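Local coordinates for HD domain protein (Enterococcus faecalis, PDB 4LRL) that probably hydrolyses deoxyribonucleoside triphosphates as a metal-binding HD-domain phosphohydrolase whose activity is regulated allosterically by bound nucleotides, at residues K446-Q451 with R465-Y470; K354-T359 with S469-G474. All blocks are in the same frame, centred on the assembly; numbering follows the deposited sequence. Where two conformers were deposited one is given.

Contact 1 of 2, residues K446-Q451 with R465-Y470. With DGT (2'-deoxyguanosine-5'-triphosphate), chain R.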
loop_
_atom_site.group_PDB
_atom_site.type_symbol
_atom_site.label_atom_id
_atom_site.label_comp_id
_atom_site.label_asym_id
_atom_site.label_seq_id
_atom_site.Cartn_x
_atom_site.Cartn_y
_atom_site.Cartn_z
ATOM N N LYS C 446 -35.103 -6.826 -11.665
ATOM C CA LYS C 446 -34.984 -7.426 -10.342
ATOM C C LYS C 446 -36.350 -7.825 -9.771
ATOM O O LYS C 446 -36.488 -8.900 -9.173
ATOM C CB LYS C 446 -34.267 -6.467 -9.378
ATOM C CG LYS C 446 -33.910 -7.094 -8.036
ATOM C CD LYS C 446 -33.089 -6.165 -7.131
ATOM C CE LYS C 446 -33.048 -6.719 -5.705
ATOM N NZ LYS C 446 -31.918 -6.191 -4.881
ATOM N N GLU C 447 -37.354 -6.973 -9.969
ATOM C CA GLU C 447 -38.681 -7.224 -9.391
ATOM C C GLU C 447 -39.347 -8.520 -9.869
ATOM O O GLU C 447 -40.337 -8.959 -9.282
ATOM C CB GLU C 447 -39.627 -6.002 -9.469
ATOM C CG GLU C 447 -39.578 -5.149 -10.728
ATOM C CD GLU C 447 -38.452 -4.119 -10.720
ATOM O OE1 GLU C 447 -38.736 -2.921 -10.502
ATOM O OE2 GLU C 447 -37.287 -4.508 -10.940
ATOM N N MET C 448 -38.776 -9.146 -10.899
ATOM C CA MET C 448 -39.230 -10.458 -11.360
ATOM C C MET C 448 -38.953 -11.545 -10.327
ATOM O O MET C 448 -39.654 -12.557 -10.288
ATOM C CB MET C 448 -38.567 -10.850 -12.686
ATOM C CG MET C 448 -39.013 -10.050 -13.909
ATOM S SD MET C 448 -40.795 -10.006 -14.212
ATOM C CE MET C 448 -41.166 -11.735 -14.502
ATOM N N LEU C 449 -37.930 -11.330 -9.500
ATOM C CA LEU C 449 -37.489 -12.324 -8.525
ATOM C C LEU C 449 -38.082 -12.154 -7.127
ATOM O O LEU C 449 -38.599 -13.115 -6.561
ATOM C CB LEU C 449 -35.960 -12.364 -8.448
ATOM C CG LEU C 449 -35.212 -12.939 -9.655
ATOM C CD1 LEU C 449 -33.709 -12.834 -9.429
ATOM C CD2 LEU C 449 -35.609 -14.385 -9.944
ATOM N N ASP C 450 -38.006 -10.946 -6.572
ATOM C CA ASP C 450 -38.416 -10.704 -5.182
ATOM C C ASP C 450 -39.867 -10.237 -5.051
ATOM O O ASP C 450 -40.398 -9.592 -5.957
ATOM C CB ASP C 450 -37.457 -9.718 -4.483
ATOM C CG ASP C 450 -37.209 -8.448 -5.300
ATOM O OD1 ASP C 450 -36.183 -8.394 -6.016
ATOM O OD2 ASP C 450 -38.037 -7.512 -5.230
ATOM N N GLN C 451 -40.498 -10.560 -3.921
ATOM C CA GLN C 451 -41.901 -10.188 -3.687
ATOM C C GLN C 451 -42.131 -9.236 -2.501
ATOM O O GLN C 451 -43.004 -9.477 -1.663
ATOM C CB GLN C 451 -42.790 -11.437 -3.580
ATOM C CG GLN C 451 -43.114 -12.071 -4.930
ATOM C CD GLN C 451 -43.603 -11.055 -5.955
ATOM O OE1 GLN C 451 -42.896 -10.739 -6.917
ATOM N NE2 GLN C 451 -44.809 -10.525 -5.745
ATOM N N ARG C 465 -43.445 -16.589 -9.543
ATOM C CA ARG C 465 -42.965 -17.901 -9.125
ATOM C C ARG C 465 -42.534 -18.743 -10.331
ATOM O O ARG C 465 -41.495 -19.401 -10.283
ATOM C CB ARG C 465 -43.998 -18.627 -8.257
ATOM C CG ARG C 465 -44.145 -18.027 -6.855
ATOM C CD ARG C 465 -45.032 -18.877 -5.955
ATOM N NE ARG C 465 -46.384 -19.029 -6.487
ATOM C CZ ARG C 465 -47.404 -18.231 -6.185
ATOM N NH1 ARG C 465 -47.230 -17.214 -5.351
ATOM N NH2 ARG C 465 -48.600 -18.448 -6.718
ATOM N N GLU C 466 -43.307 -18.697 -11.410
ATOM C CA GLU C 466 -42.965 -19.415 -12.633
ATOM C C GLU C 466 -41.616 -18.927 -13.161
ATOM O O GLU C 466 -40.709 -19.725 -13.387
ATOM C CB GLU C 466 -44.071 -19.261 -13.684
ATOM C CG GLU C 466 -43.747 -19.859 -15.060
ATOM C CD GLU C 466 -43.726 -21.382 -15.089
ATOM O OE1 GLU C 466 -43.788 -22.026 -14.019
ATOM O OE2 GLU C 466 -43.639 -21.941 -16.198
ATOM N N PHE C 467 -41.486 -17.613 -13.313
ATOM C CA PHE C 467 -40.224 -17.005 -13.709
ATOM C C PHE C 467 -39.045 -17.423 -12.816
ATOM O O PHE C 467 -37.990 -17.825 -13.330
ATOM C CB PHE C 467 -40.339 -15.476 -13.745
ATOM C CG PHE C 467 -39.074 -14.800 -14.176
ATOM C CD1 PHE C 467 -38.883 -14.440 -15.507
ATOM C CD2 PHE C 467 -38.053 -14.551 -13.254
ATOM C CE1 PHE C 467 -37.697 -13.827 -15.912
ATOM C CE2 PHE C 467 -36.869 -13.935 -13.647
ATOM C CZ PHE C 467 -36.687 -13.571 -14.976
ATOM N N SER C 468 -39.236 -17.337 -11.497
ATOM C CA SER C 468 -38.191 -17.645 -10.511
ATOM C C SER C 468 -37.636 -19.054 -10.641
ATOM O O SER C 468 -36.448 -19.274 -10.413
ATOM C CB SER C 468 -38.712 -17.450 -9.081
ATOM O OG SER C 468 -39.150 -16.120 -8.868
ATOM N N SER C 469 -38.499 -20.004 -11.006
ATOM C CA SER C 469 -38.107 -21.413 -11.129
ATOM C C SER C 469 -37.093 -21.660 -12.259
ATOM O O SER C 469 -36.495 -22.739 -12.331
ATOM C CB SER C 469 -39.340 -22.302 -11.303
ATOM O OG SER C 469 -40.036 -21.977 -12.497
ATOM N N TYR C 470 -36.892 -20.655 -13.113
ATOM C CA TYR C 470 -35.907 -20.719 -14.197
ATOM C C TYR C 470 -34.541 -20.105 -13.842
ATOM O O TYR C 470 -33.592 -20.210 -14.631
ATOM C CB TYR C 470 -36.459 -20.055 -15.461
ATOM C CG TYR C 470 -37.492 -20.899 -16.174
ATOM C CD1 TYR C 470 -38.856 -20.748 -15.906
ATOM C CD2 TYR C 470 -37.104 -21.869 -17.099
ATOM C CE1 TYR C 470 -39.805 -21.535 -16.552
ATOM C CE2 TYR C 470 -38.041 -22.658 -17.751
ATOM C CZ TYR C 470 -39.389 -22.485 -17.475
ATOM O OH TYR C 470 -40.314 -23.270 -18.120
HETATM P PG DGT R . -28.402 -7.651 -3.913
HETATM O O1G DGT R . -27.262 -8.493 -3.367
HETATM O O2G DGT R . -29.671 -8.447 -4.183
HETATM O O3G DGT R . -28.621 -6.342 -3.172
HETATM O O3B DGT R . -27.977 -7.156 -5.392
HETATM P PB DGT R . -26.479 -7.242 -5.948
HETATM O O1B DGT R . -26.412 -8.336 -6.980
HETATM O O2B DGT R . -25.503 -7.227 -4.799
HETATM O O3A DGT R . -26.348 -5.845 -6.725
HETATM P PA DGT R . -26.186 -4.401 -6.046
HETATM O O1A DGT R . -27.022 -3.460 -6.867
HETATM O O2A DGT R . -26.357 -4.405 -4.562
HETATM O "O5'" DGT R . -24.651 -4.033 -6.376
HETATM C "C5'" DGT R . -23.563 -4.924 -6.156
HETATM C "C4'" DGT R . -22.415 -4.194 -5.461
HETATM O "O4'" DGT R . -22.178 -2.876 -5.986
HETATM C "C3'" DGT R . -22.738 -3.950 -3.995
HETATM O "O3'" DGT R . -22.594 -5.138 -3.194
HETATM C "C2'" DGT R . -21.801 -2.805 -3.631
HETATM C "C1'" DGT R . -21.573 -2.078 -4.958
HETATM N N9 DGT R . -22.147 -0.711 -4.953
HETATM C C8 DGT R . -21.473 0.413 -5.270
HETATM N N7 DGT R . -22.260 1.520 -5.185
HETATM C C5 DGT R . -23.480 1.097 -4.804
HETATM C C6 DGT R . -24.795 1.729 -4.503
HETATM O O6 DGT R . -24.996 2.956 -4.596
HETATM N N1 DGT R . -25.803 0.947 -4.141
HETATM C C2 DGT R . -25.681 -0.379 -4.011
HETATM N N2 DGT R . -26.776 -1.065 -3.628
HETATM N N3 DGT R . -24.521 -1.042 -4.268
HETATM C C4 DGT R . -23.400 -0.366 -4.654
#

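Contact 2 of 2, residues K354-T359 with S469-G474. With DGT (2'-deoxyguanosine-5'-triphosphate), chain R.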
loop_
_atom_site.group_PDB
_atom_site.type_symbol
_atom_site.label_atom_id
_atom_site.label_comp_id
_atom_site.label_asym_id
_atom_site.label_seq_id
_atom_site.Cartn_x
_atom_site.Cartn_y
_atom_site.Cartn_z
ATOM N N LYS C 354 -31.192 -7.069 -13.292
ATOM C CA LYS C 354 -30.552 -8.272 -12.780
ATOM C C LYS C 354 -30.239 -9.179 -13.972
ATOM O O LYS C 354 -30.768 -8.965 -15.062
ATOM C CB LYS C 354 -31.502 -8.952 -11.790
ATOM C CG LYS C 354 -30.878 -9.967 -10.843
ATOM C CD LYS C 354 -30.056 -9.326 -9.711
ATOM C CE LYS C 354 -29.317 -10.416 -8.913
ATOM N NZ LYS C 354 -28.456 -9.909 -7.788
ATOM N N SER C 355 -29.381 -10.178 -13.777
ATOM C CA SER C 355 -29.009 -11.099 -14.854
ATOM C C SER C 355 -28.723 -12.526 -14.395
ATOM O O SER C 355 -28.415 -12.779 -13.232
ATOM C CB SER C 355 -27.795 -10.586 -15.625
ATOM O OG SER C 355 -26.640 -10.576 -14.798
ATOM N N ALA C 356 -28.818 -13.452 -15.343
ATOM C CA ALA C 356 -28.463 -14.844 -15.116
ATOM C C ALA C 356 -27.601 -15.297 -16.282
ATOM O O ALA C 356 -27.840 -14.914 -17.423
ATOM C CB ALA C 356 -29.727 -15.711 -15.002
ATOM N N THR C 357 -26.591 -16.106 -15.998
ATOM C CA THR C 357 -25.754 -16.654 -17.066
ATOM C C THR C 357 -26.469 -17.775 -17.806
ATOM O O THR C 357 -27.414 -18.373 -17.283
ATOM C CB THR C 357 -24.451 -17.227 -16.514
ATOM O OG1 THR C 357 -24.760 -18.194 -15.506
ATOM C CG2 THR C 357 -23.601 -16.130 -15.923
ATOM N N PHE C 358 -26.023 -18.034 -19.028
ATOM C CA PHE C 358 -26.395 -19.237 -19.766
ATOM C C PHE C 358 -25.226 -19.560 -20.686
ATOM O O PHE C 358 -24.444 -18.670 -21.014
ATOM C CB PHE C 358 -27.725 -19.069 -20.525
ATOM C CG PHE C 358 -27.685 -18.045 -21.615
ATOM C CD1 PHE C 358 -27.388 -18.414 -22.922
ATOM C CD2 PHE C 358 -27.954 -16.710 -21.342
ATOM C CE1 PHE C 358 -27.350 -17.463 -23.937
ATOM C CE2 PHE C 358 -27.917 -15.751 -22.350
ATOM C CZ PHE C 358 -27.620 -16.129 -23.650
ATOM N N THR C 359 -25.073 -20.819 -21.077
ATOM C CA THR C 359 -23.848 -21.210 -21.789
ATOM C C THR C 359 -23.989 -21.251 -23.309
ATOM O O THR C 359 -23.044 -20.924 -24.036
ATOM C CB THR C 359 -23.226 -22.536 -21.254
ATOM O OG1 THR C 359 -24.264 -23.419 -20.811
ATOM C CG2 THR C 359 -22.277 -22.254 -20.086
ATOM N N SER C 469 -38.499 -20.004 -11.006
ATOM C CA SER C 469 -38.107 -21.413 -11.129
ATOM C C SER C 469 -37.093 -21.660 -12.259
ATOM O O SER C 469 -36.495 -22.739 -12.331
ATOM C CB SER C 469 -39.340 -22.302 -11.303
ATOM O OG SER C 469 -40.036 -21.977 -12.497
ATOM N N TYR C 470 -36.892 -20.655 -13.113
ATOM C CA TYR C 470 -35.907 -20.719 -14.197
ATOM C C TYR C 470 -34.541 -20.105 -13.842
ATOM O O TYR C 470 -33.592 -20.210 -14.631
ATOM C CB TYR C 470 -36.459 -20.055 -15.461
ATOM C CG TYR C 470 -37.492 -20.899 -16.174
ATOM C CD1 TYR C 470 -38.856 -20.748 -15.906
ATOM C CD2 TYR C 470 -37.104 -21.869 -17.099
ATOM C CE1 TYR C 470 -39.805 -21.535 -16.552
ATOM C CE2 TYR C 470 -38.041 -22.658 -17.751
ATOM C CZ TYR C 470 -39.389 -22.485 -17.475
ATOM O OH TYR C 470 -40.314 -23.270 -18.120
ATOM N N ILE C 471 -34.448 -19.471 -12.670
ATOM C CA ILE C 471 -33.211 -18.821 -12.228
ATOM C C ILE C 471 -32.663 -19.525 -10.998
ATOM O O ILE C 471 -33.264 -19.473 -9.924
ATOM C CB ILE C 471 -33.405 -17.314 -11.899
ATOM C CG1 ILE C 471 -34.108 -16.569 -13.043
ATOM C CG2 ILE C 471 -32.062 -16.665 -11.523
ATOM C CD1 ILE C 471 -33.410 -16.661 -14.393
ATOM N N HIS C 472 -31.508 -20.162 -11.164
ATOM C CA HIS C 472 -30.948 -21.024 -10.140
ATOM C C HIS C 472 -29.419 -20.930 -10.129
ATOM O O HIS C 472 -28.767 -21.130 -11.161
ATOM C CB HIS C 472 -31.411 -22.465 -10.387
ATOM C CG HIS C 472 -31.148 -23.398 -9.248
ATOM N ND1 HIS C 472 -31.841 -23.333 -8.057
ATOM C CD2 HIS C 472 -30.283 -24.434 -9.125
ATOM C CE1 HIS C 472 -31.402 -24.277 -7.242
ATOM N NE2 HIS C 472 -30.459 -24.960 -7.866
ATOM N N ASN C 473 -28.857 -20.633 -8.957
ATOM C CA ASN C 473 -27.404 -20.478 -8.785
ATOM C C ASN C 473 -26.796 -19.450 -9.752
ATOM O O ASN C 473 -25.748 -19.696 -10.351
ATOM C CB ASN C 473 -26.696 -21.835 -8.922
ATOM C CG ASN C 473 -27.066 -22.801 -7.818
ATOM O OD1 ASN C 473 -27.545 -22.397 -6.760
ATOM N ND2 ASN C 473 -26.832 -24.089 -8.053
ATOM N N GLY C 474 -27.482 -18.317 -9.915
ATOM C CA GLY C 474 -27.081 -17.279 -10.859
ATOM C C GLY C 474 -27.193 -17.681 -12.319
ATOM O O GLY C 474 -26.782 -16.932 -13.202
HETATM P PG DGT R . -28.402 -7.651 -3.913
HETATM O O1G DGT R . -27.262 -8.493 -3.367
HETATM O O2G DGT R . -29.671 -8.447 -4.183
HETATM O O3G DGT R . -28.621 -6.342 -3.172
HETATM O O3B DGT R . -27.977 -7.156 -5.392
HETATM P PB DGT R . -26.479 -7.242 -5.948
HETATM O O1B DGT R . -26.412 -8.336 -6.980
HETATM O O2B DGT R . -25.503 -7.227 -4.799
HETATM O O3A DGT R . -26.348 -5.845 -6.725
HETATM P PA DGT R . -26.186 -4.401 -6.046
HETATM O O1A DGT R . -27.022 -3.460 -6.867
HETATM O O2A DGT R . -26.357 -4.405 -4.562
HETATM O "O5'" DGT R . -24.651 -4.033 -6.376
HETATM C "C5'" DGT R . -23.563 -4.924 -6.156
HETATM C "C4'" DGT R . -22.415 -4.194 -5.461
HETATM O "O4'" DGT R . -22.178 -2.876 -5.986
HETATM C "C3'" DGT R . -22.738 -3.950 -3.995
HETATM O "O3'" DGT R . -22.594 -5.138 -3.194
HETATM C "C2'" DGT R . -21.801 -2.805 -3.631
HETATM C "C1'" DGT R . -21.573 -2.078 -4.958
HETATM N N9 DGT R . -22.147 -0.711 -4.953
HETATM C C8 DGT R . -21.473 0.413 -5.270
HETATM N N7 DGT R . -22.260 1.520 -5.185
HETATM C C5 DGT R . -23.480 1.097 -4.804
HETATM C C6 DGT R . -24.795 1.729 -4.503
HETATM O O6 DGT R . -24.996 2.956 -4.596
HETATM N N1 DGT R . -25.803 0.947 -4.141
HETATM C C2 DGT R . -25.681 -0.379 -4.011
HETATM N N2 DGT R . -26.776 -1.065 -3.628
HETATM N N3 DGT R . -24.521 -1.042 -4.268
HETATM C C4 DGT R . -23.400 -0.366 -4.654
#

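Contact 1 of 2, residues K446-Q451 with R465-Y470
Met448 lies over one face of the Phe467 ring and meets it twice. Its CB sits 3.9 Å from the ring centroid, 21° off the normal, in a CH-pi contact shifted toward the rim at CE2. The chain then bends at both chi2 and chi3, which brings the methyl CE back to the ring, 3.7 Å from Phe467 CG. Between these two touches SD stands above the same face at a longer range, 5.1 Å from the centroid, a Met-aromatic contact. Phe467 reaches under this bent chain because its CG is anti to the backbone N (chi1 -179°), and the two side chains cross at about a right angle.

Purely apolar packing adds Leu449, whose CD2 meets the ring at its edge and in its plane, 3.9 Å from Phe467 CE2. Outside the two segments, the Phe467 ring also meets Phe444 edge-to-face, and Ile375 of helix 361-377 touches both Phe467 and Met448.

Polar groups contribute little across the interface. Ser468 OG stays 3.8 Å from Leu449 O and bonds instead to Tyr464 O in its own helix. Lys446 extends the other way, its NZ giving a hydrogen bond of 3.3 Å to O2G of the bound dGTP.

The chemistry is therefore dispersion and shape, not directed bonding: the bent side chain of Met448, laid over the Phe467 ring, joins the 3-10 segment 446-448 to helix 461-468, next to a phosphate-binding lysine.

Contact 2 of 2, residues K354-T359 with S469-G474
Ala356 overlaps Ile471, its CB meeting the terminal methyl CD1 at 3.9 Å. Ile471 gets there by its CG1 branch, which stands anti to the carbonyl carbon (chi1 -51°) and then turns again at chi2 to carry CD1 to the strand. This is the apolar half of the contact, a single methyl-to-methyl touch beside a more polar one.

The polar half gathers on one carbonyl. Thr357 N donates to Gly474 O over 2.9 Å, with an angle of 157° at the hydrogen, and it approaches in the carbonyl plane. Ala356 CA lies 3.3 Å from Gly474 O in a CA-H...O contact, and Ala356 CB is near the same oxygen. Thr357 OG1 also comes to 3.3 Å from Gly474 O, at best a weak interaction. Gly474 adopts a positive phi (67°), as does Asn473 before it, and this turn presents the glycine carbonyl to the edge of strand 354-357.

Lys354, at the start of that strand, points into the nucleotide pocket. Bent at chi2 and extended beyond, it brings NZ within 2.7 Å of O1B of dGTP, a hydrogen bond to the beta phosphate of a nucleotide also bound by Arg350 and by Lys38 and Arg68 of the second subunit.

Just before the turn, His472 NE2 hydrogen-bonds Asp416 OD2 of the third subunit. Strand 354-357 is an edge strand of its antiparallel sheet, paired on one side with strand 441-444. The 471-472/475-476 hairpin approaches it through Gly474 and through a backbone bond between Thr357 and Leu476, while helix 361-377 packs against Phe358 and Tyr470.

Contacts 1 and 2 lie 11 Å apart, centre to centre, and share Ser469 and Tyr470, where helix 461-468 gives way to strand 471-472. They also touch directly: Leu449 CD2 packs 4.1 Å from Ile471 CG1, and Lys446 CA lies 4.1 Å from Lys354 CB. Leu449 thus bridges the two, reaching Phe467 in contact 1 and Ile471 in contact 2. Both converge on one dGTP, with Lys446 at the gamma phosphate and Lys354 at the beta phosphate. The second subunit completes this site, and a dTTP lies about 10 Å from Gly474 and about 12 Å from the Leu449 side chain, consistent with a regulatory nucleotide site at a subunit interface.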